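Local coordinates for protein OLD nuclease (PDB 6P74) that degrades linear or supercoiled double-stranded DNA in the 5'-3' direction with divalent metal ions, and has a DNA-stimulated ATPase activity, at residues 375-378 with 379-383; 385-388 with 389-392. All blocks are in the same frame, centred on the assembly; numbering follows the deposited sequence.

Contact 1 (375-378 with 379-383)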
loop_
_atom_site.group_PDB
_atom_site.type_symbol
_atom_site.label_atom_id
_atom_site.label_comp_id
_atom_site.label_asym_id
_atom_site.label_seq_id
_atom_site.Cartn_x
_atom_site.Cartn_y
_atom_site.Cartn_z
ATOM N N LEU A 375 -38.025 3.279 -2.526
ATOM C CA LEU A 375 -38.301 4.039 -3.745
ATOM C C LEU A 375 -39.709 4.631 -3.662
ATOM O O LEU A 375 -40.674 3.876 -3.536
ATOM C CB LEU A 375 -38.186 3.126 -4.970
ATOM C CG LEU A 375 -36.891 2.305 -4.964
ATOM C CD1 LEU A 375 -36.696 1.518 -6.280
ATOM C CD2 LEU A 375 -35.678 3.236 -4.696
ATOM N N VAL A 376 -39.830 5.967 -3.742
ATOM C CA VAL A 376 -41.130 6.636 -3.746
ATOM C C VAL A 376 -41.226 7.544 -4.980
ATOM O O VAL A 376 -40.231 7.824 -5.667
ATOM C CB VAL A 376 -41.400 7.436 -2.443
ATOM C CG1 VAL A 376 -41.144 6.596 -1.224
ATOM C CG2 VAL A 376 -40.563 8.707 -2.397
ATOM N N GLU A 377 -42.461 7.994 -5.260
ATOM C CA GLU A 377 -42.722 8.766 -6.475
ATOM C C GLU A 377 -42.082 10.145 -6.443
ATOM O O GLU A 377 -41.492 10.584 -7.440
ATOM C CB GLU A 377 -44.208 8.931 -6.718
ATOM C CG GLU A 377 -44.937 7.659 -7.043
ATOM C CD GLU A 377 -46.443 7.872 -7.075
ATOM O OE1 GLU A 377 -46.929 8.468 -8.049
ATOM O OE2 GLU A 377 -47.135 7.485 -6.111
ATOM N N GLY A 378 -42.223 10.865 -5.336
ATOM C CA GLY A 378 -42.072 12.307 -5.434
ATOM C C GLY A 378 -41.664 12.953 -4.131
ATOM O O GLY A 378 -41.447 12.287 -3.116
ATOM N N TYR A 379 -41.540 14.279 -4.195
ATOM C CA TYR A 379 -40.999 15.026 -3.066
ATOM C C TYR A 379 -41.881 14.864 -1.832
ATOM O O TYR A 379 -41.392 14.563 -0.734
ATOM C CB TYR A 379 -40.855 16.495 -3.449
ATOM C CG TYR A 379 -40.403 17.365 -2.309
ATOM C CD1 TYR A 379 -39.057 17.456 -1.973
ATOM C CD2 TYR A 379 -41.327 18.088 -1.556
ATOM C CE1 TYR A 379 -38.636 18.256 -0.919
ATOM C CE2 TYR A 379 -40.925 18.878 -0.511
ATOM C CZ TYR A 379 -39.577 18.967 -0.197
ATOM O OH TYR A 379 -39.191 19.749 0.855
ATOM N N GLY A 380 -43.193 15.041 -1.999
ATOM C CA GLY A 380 -44.111 14.846 -0.887
ATOM C C GLY A 380 -44.042 13.450 -0.289
ATOM O O GLY A 380 -44.200 13.279 0.922
ATOM N N ASP A 381 -43.781 12.439 -1.112
ATOM C CA ASP A 381 -43.716 11.086 -0.570
ATOM C C ASP A 381 -42.459 10.891 0.263
ATOM O O ASP A 381 -42.488 10.206 1.292
ATOM C CB ASP A 381 -43.789 10.066 -1.703
ATOM C CG ASP A 381 -44.954 10.338 -2.642
ATOM O OD1 ASP A 381 -46.131 10.290 -2.173
ATOM O OD2 ASP A 381 -44.691 10.624 -3.842
ATOM N N ARG A 382 -41.346 11.485 -0.167
ATOM C CA ARG A 382 -40.117 11.404 0.612
ATOM C C ARG A 382 -40.292 12.075 1.970
ATOM O O ARG A 382 -39.966 11.489 3.009
ATOM C CB ARG A 382 -38.968 12.040 -0.164
ATOM C CG ARG A 382 -37.626 11.844 0.484
ATOM C CD ARG A 382 -36.512 11.986 -0.532
ATOM N NE ARG A 382 -35.253 11.617 0.086
ATOM C CZ ARG A 382 -34.511 12.438 0.814
ATOM N NH1 ARG A 382 -34.887 13.695 1.007
ATOM N NH2 ARG A 382 -33.397 11.987 1.359
ATOM N N VAL A 383 -40.824 13.304 1.978
ATOM C CA VAL A 383 -41.083 14.002 3.237
ATOM C C VAL A 383 -41.895 13.124 4.174
ATOM O O VAL A 383 -41.586 13.004 5.362
ATOM C CB VAL A 383 -41.800 15.339 2.985
ATOM C CG1 VAL A 383 -42.209 15.976 4.315
ATOM C CG2 VAL A 383 -40.912 16.282 2.187
#

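Contact 2 (385-388 with 389-392)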
loop_
_atom_site.group_PDB
_atom_site.type_symbol
_atom_site.label_atom_id
_atom_site.label_comp_id
_atom_site.label_asym_id
_atom_site.label_seq_id
_atom_site.Cartn_x
_atom_site.Cartn_y
_atom_site.Cartn_z
ATOM N N ALA A 385 -42.343 9.782 4.057
ATOM C CA ALA A 385 -41.515 8.646 4.446
ATOM C C ALA A 385 -40.581 9.004 5.608
ATOM O O ALA A 385 -40.574 8.333 6.652
ATOM C CB ALA A 385 -40.729 8.140 3.232
ATOM N N LEU A 386 -39.803 10.080 5.459
ATOM C CA LEU A 386 -38.806 10.415 6.478
ATOM C C LEU A 386 -39.451 10.784 7.805
ATOM O O LEU A 386 -38.890 10.494 8.867
ATOM C CB LEU A 386 -37.891 11.549 5.991
ATOM C CG LEU A 386 -36.950 11.205 4.825
ATOM C CD1 LEU A 386 -36.241 12.447 4.294
ATOM C CD2 LEU A 386 -35.911 10.167 5.234
ATOM N N GLN A 387 -40.624 11.409 7.781
ATOM C CA GLN A 387 -41.313 11.665 9.036
ATOM C C GLN A 387 -41.790 10.352 9.666
ATOM O O GLN A 387 -41.728 10.188 10.889
ATOM C CB GLN A 387 -42.471 12.640 8.808
ATOM C CG GLN A 387 -43.380 12.811 10.004
ATOM C CD GLN A 387 -42.651 13.439 11.185
ATOM O OE1 GLN A 387 -41.729 14.234 10.996
ATOM N NE2 GLN A 387 -43.050 13.073 12.408
ATOM N N LEU A 388 -42.222 9.383 8.855
ATOM C CA LEU A 388 -42.632 8.108 9.447
ATOM C C LEU A 388 -41.434 7.350 10.000
ATOM O O LEU A 388 -41.519 6.768 11.088
ATOM C CB LEU A 388 -43.396 7.251 8.437
ATOM C CG LEU A 388 -44.843 7.713 8.275
ATOM C CD1 LEU A 388 -45.490 7.124 7.042
ATOM C CD2 LEU A 388 -45.643 7.378 9.543
ATOM N N PHE A 389 -40.310 7.348 9.274
ATOM C CA PHE A 389 -39.080 6.808 9.845
ATOM C C PHE A 389 -38.858 7.374 11.235
ATOM O O PHE A 389 -38.579 6.640 12.191
ATOM C CB PHE A 389 -37.872 7.142 8.970
ATOM C CG PHE A 389 -37.597 6.149 7.867
ATOM C CD1 PHE A 389 -36.803 5.043 8.096
ATOM C CD2 PHE A 389 -38.088 6.359 6.583
ATOM C CE1 PHE A 389 -36.519 4.152 7.074
ATOM C CE2 PHE A 389 -37.801 5.475 5.551
ATOM C CZ PHE A 389 -37.024 4.370 5.800
ATOM N N ASN A 390 -38.986 8.694 11.361
ATOM C CA ASN A 390 -38.735 9.349 12.636
ATOM C C ASN A 390 -39.734 8.883 13.702
ATOM O O ASN A 390 -39.380 8.719 14.876
ATOM C CB ASN A 390 -38.784 10.866 12.427
ATOM C CG ASN A 390 -38.364 11.647 13.658
ATOM O OD1 ASN A 390 -37.190 11.658 14.024
ATOM N ND2 ASN A 390 -39.319 12.319 14.287
ATOM N N GLN A 391 -40.983 8.650 13.310
ATOM C CA GLN A 391 -41.974 8.172 14.263
ATOM C C GLN A 391 -41.801 6.698 14.592
ATOM O O GLN A 391 -42.245 6.251 15.652
ATOM C CB GLN A 391 -43.384 8.433 13.731
ATOM C CG GLN A 391 -43.770 9.900 13.841
ATOM C CD GLN A 391 -45.157 10.196 13.305
ATOM O OE1 GLN A 391 -45.306 10.967 12.362
ATOM N NE2 GLN A 391 -46.181 9.598 13.916
ATOM N N LEU A 392 -41.179 5.935 13.704
ATOM C CA LEU A 392 -40.869 4.548 13.991
ATOM C C LEU A 392 -39.556 4.421 14.740
ATOM O O LEU A 392 -39.162 3.307 15.091
ATOM C CB LEU A 392 -40.839 3.738 12.683
ATOM C CG LEU A 392 -42.222 3.630 12.027
ATOM C CD1 LEU A 392 -42.139 3.148 10.601
ATOM C CD2 LEU A 392 -43.133 2.709 12.847
#

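Contact 1 (375-378 with 379-383)
Gly378 O receives two backbone N-H groups from the first turn of the helix that follows it. The bond from Arg382 N to Gly378 O is 3.1 Å long and fairly straight, with 158° at the hydrogen. The bond from Asp381 N is bent to 121° and weak. Gly378 is the N-cap residue at the strand-to-helix turn of the Toprim domain, where strand 372-376 passes into helix 379-391.

Two acidic residues inferred to bind metal flank Gly378, Glu377 in the loop before it and Asp381 in the first helical turn. Glu377 is assigned to the first divalent cation and Asp381 to the second. Asp381 has CG anti to its carbonyl carbon (chi1 -50°), which turns the carboxylate back over the turn. Asp381 OD2 then lies 2.9 Å from Gly378 N and 3.4 Å from Glu377 CB. Glu377 runs out extended beyond CG, and its OE2 accepts a hydrogen bond from Asp431 N. Glu377 OE2 is 4.6 Å from Asp381 OD2, consistent with the two cations this nuclease probably binds. Asp431 and Asp433 lie beside Glu377. Asp431 and Glu480 hold a samarium ion in this crystal, and the nearest atom of the Asp381 side chain is about 5 Å from that ion.

The apolar part of the contact is made by Val376. The side chains of Val376 and Asp381 run antiparallel alongside one another. Val376 CG2 touches Asp381 CB at 3.6 Å. Val376 CG2 is also 3.6 Å from Arg382 N, beside the backbone bond to Gly378 O.

Contact 2 (385-388 with 389-392)
Gln387 and Gln391 meet one helical turn apart on helix 379-391 of the Toprim domain. Gln387 NE2 gives a hydrogen bond to Gln391 OE1, 3.1 Å long and nearly straight at 169°. OE1 lies in the plane of the Gln387 amide. The two amide planes are 51° apart. The donor comes in tilted from the carbonyl plane of Gln391 and well off its C=O direction. Gln387 reaches this position through a bend at chi2 (64°). Gln391 NE2 is held by Leu500 O, so both ends of that amide are engaged and its rotation is fixed.

The tight part of the contact is around Phe389. Phe389 N bonds to Ala385 O at 2.8 Å. The edge of the ring closes on the same carbonyl, with Phe389 CD2 3.2 Å from Ala385 O. Leu388 O accepts the N-H of Leu392, and Leu392 CG comes within 3.4 Å of Leu388 O. Asn390 is on the looser, exposed side. It touches the preceding turn mainly through CB, and Asn390 CB lies 3.4 Å from Gln387 O.

Ala385 and Phe389 pack on strand 401-405. Leu388 and Leu392 lie against helix 513-523, and Gln387 against helix 493-501.

The chain enters along strand 372-376, in the four-stranded parallel sheet of the Toprim domain. Contact 1 closes the short turn at the end of this strand and starts helix 379-391. Contact 2 follows in the last turns of the same helix. The two are in series, their centres about 13 Å apart, and they neither nest nor cross. After 389-392 the chain returns to the sheet as strand 401-405, which completes a beta-alpha-beta unit. Contact 1 sits at the end of the helix nearer the inferred metal site, and contact 2 is further from it. Helix 493-501 runs past both contacts, while helix 513-523 meets contact 2.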